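Local coordinates for cyclic di-GMP receptor atypical PilZ domain-containing protein (Xanthomonas campestris pv. campestris, PDB 3RQA) that is of unknown function but belongs to the atypical PilZ family of cyclic di-GMP receptors and assembles into a tetramer through a parallel coiled-coil helical bundle, at residues Glu173-Leu176 against Phe177-His180. Residues are numbered along the deposited sequence; the frame is centred on the assembly and turned at random.
Sequences ERHL and FRLH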
loop_
_atom_site.group_PDB
_atom_site.type_symbol
_atom_site.label_atom_id
_atom_site.label_comp_id
_atom_site.label_asym_id
_atom_site.label_seq_id
_atom_site.Cartn_x
_atom_site.Cartn_y
_atom_site.Cartn_z
ATOM N N GLU C 173 -22.099 -14.530 10.710
ATOM C CA GLU C 173 -22.497 -15.384 11.829
ATOM C C GLU C 173 -21.245 -15.856 12.568
ATOM O O GLU C 173 -21.184 -15.788 13.794
ATOM C CB GLU C 173 -23.322 -16.582 11.333
ATOM C CG GLU C 173 -24.821 -16.302 11.289
ATOM C CD GLU C 173 -25.593 -17.349 10.516
ATOM O OE1 GLU C 173 -25.175 -18.529 10.501
ATOM O OE2 GLU C 173 -26.631 -16.992 9.924
ATOM N N ARG C 174 -20.249 -16.320 11.813
ATOM C CA ARG C 174 -19.006 -16.781 12.426
ATOM C C ARG C 174 -18.388 -15.621 13.194
ATOM O O ARG C 174 -17.960 -15.779 14.339
ATOM C CB ARG C 174 -18.012 -17.266 11.372
ATOM C CG ARG C 174 -18.381 -18.576 10.699
ATOM C CD ARG C 174 -17.472 -18.810 9.502
ATOM N NE ARG C 174 -17.811 -20.033 8.785
ATOM C CZ ARG C 174 -17.401 -21.249 9.131
ATOM N NH1 ARG C 174 -16.621 -21.417 10.189
ATOM N NH2 ARG C 174 -17.790 -22.297 8.423
ATOM N N HIS C 175 -18.360 -14.450 12.561
ATOM C CA HIS C 175 -17.781 -13.276 13.197
ATOM C C HIS C 175 -18.436 -12.971 14.540
ATOM O O HIS C 175 -17.750 -12.772 15.545
ATOM C CB HIS C 175 -17.895 -12.048 12.294
ATOM C CG HIS C 175 -17.272 -10.827 12.888
ATOM N ND1 HIS C 175 -15.905 -10.663 12.976
ATOM C CD2 HIS C 175 -17.821 -9.757 13.510
ATOM C CE1 HIS C 175 -15.642 -9.546 13.631
ATOM N NE2 HIS C 175 -16.786 -8.978 13.967
ATOM N N LEU C 176 -19.768 -12.932 14.555
ATOM C CA LEU C 176 -20.499 -12.650 15.782
ATOM C C LEU C 176 -20.238 -13.740 16.823
ATOM O O LEU C 176 -19.986 -13.440 17.996
ATOM C CB LEU C 176 -21.997 -12.545 15.504
ATOM C CG LEU C 176 -22.452 -11.252 14.821
ATOM C CD1 LEU C 176 -23.952 -11.334 14.511
ATOM C CD2 LEU C 176 -22.155 -10.073 15.741
ATOM N N PHE C 177 -20.287 -14.995 16.390
ATOM C CA PHE C 177 -20.051 -16.100 17.308
ATOM C C PHE C 177 -18.685 -15.936 17.966
ATOM O O PHE C 177 -18.580 -16.012 19.189
ATOM C CB PHE C 177 -20.142 -17.440 16.578
ATOM C CG PHE C 177 -20.197 -18.623 17.496
ATOM C CD1 PHE C 177 -19.030 -19.203 17.974
ATOM C CD2 PHE C 177 -21.421 -19.136 17.911
ATOM C CE1 PHE C 177 -19.078 -20.286 18.856
ATOM C CE2 PHE C 177 -21.483 -20.213 18.792
ATOM C CZ PHE C 177 -20.311 -20.791 19.265
ATOM N N ARG C 178 -17.643 -15.687 17.171
ATOM C CA ARG C 178 -16.305 -15.490 17.745
ATOM C C ARG C 178 -16.278 -14.342 18.760
ATOM O O ARG C 178 -15.796 -14.509 19.879
ATOM C CB ARG C 178 -15.261 -15.178 16.670
ATOM C CG ARG C 178 -14.952 -16.297 15.713
ATOM C CD ARG C 178 -13.616 -16.046 15.036
ATOM N NE ARG C 178 -13.669 -16.409 13.628
ATOM C CZ ARG C 178 -14.214 -15.649 12.682
ATOM N NH1 ARG C 178 -14.231 -16.062 11.419
ATOM N NH2 ARG C 178 -14.721 -14.464 12.997
ATOM N N LEU C 179 -16.777 -13.176 18.360
ATOM C CA LEU C 179 -16.787 -12.021 19.250
ATOM C C LEU C 179 -17.421 -12.364 20.584
ATOM O O LEU C 179 -16.960 -11.923 21.637
ATOM C CB LEU C 179 -17.563 -10.852 18.628
ATOM C CG LEU C 179 -16.925 -10.043 17.501
ATOM C CD1 LEU C 179 -17.792 -8.826 17.209
ATOM C CD2 LEU C 179 -15.530 -9.605 17.906
ATOM N N HIS C 180 -18.486 -13.157 20.526
ATOM C CA HIS C 180 -19.214 -13.542 21.720
ATOM C C HIS C 180 -18.416 -14.421 22.682
ATOM O O HIS C 180 -18.368 -14.143 23.884
ATOM C CB HIS C 180 -20.520 -14.241 21.332
ATOM C CG HIS C 180 -21.369 -14.617 22.506
ATOM N ND1 HIS C 180 -21.063 -15.672 23.337
ATOM C CD2 HIS C 180 -22.477 -14.037 23.027
ATOM C CE1 HIS C 180 -21.943 -15.725 24.321
ATOM N NE2 HIS C 180 -22.811 -14.743 24.158
HETATM O O HOH W 1 -14.247 -12.276 11.102
#
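His175 receives two side chains from the following turn of the same helix, Leu179 against its imidazole and Arg178 beside its ND1. The nonpolar half of this local contact is a CH-pi approach: Leu179 CG lies 4.1 Å from the centroid of the His175 ring, displaced from its centre, with the line between them 29° off the ring normal. Leu179 CD1 approaches the ring obliquely and comes within 3.4 Å of His175 NE2. The ring can meet a residue four positions later because CG of His175 is anti to its backbone N (chi1 -178°), which places CG beside the carbonyl carbon and slants the imidazole outward and toward the C-terminal end of the helix.

Four i to i+4 backbone hydrogen bonds link the two turns; that from Arg178 N to Arg174 O spans 2.9 Å and is almost straight at 172°. They belong to helix 165-185, the long C-terminal helix that follows the last strand of the antiparallel PilZ barrel. Leu179 also touches Leu27 on barrel strand 24-34, and the His175 ring meets that of Trp106, so this side of the helix packs on the barrel.

The polar half is bridged by water. One molecule is hydrogen-bonded to His175 ND1 at 3.0 Å and accepts a weak bond from Arg178 NH2 at 2.9 Å. Arg178 turns back along the helix through a bend at chi3, which carries its guanidinium over Arg174 O and sets NH2 3.3 Å from His175 CA. His175 ND1 lies in the guanidinium plane, at its edge, while the two planar groups are steeply inclined to each other. Arg174 instead extends away from Arg178, and its NE forms a salt bridge with Asp170.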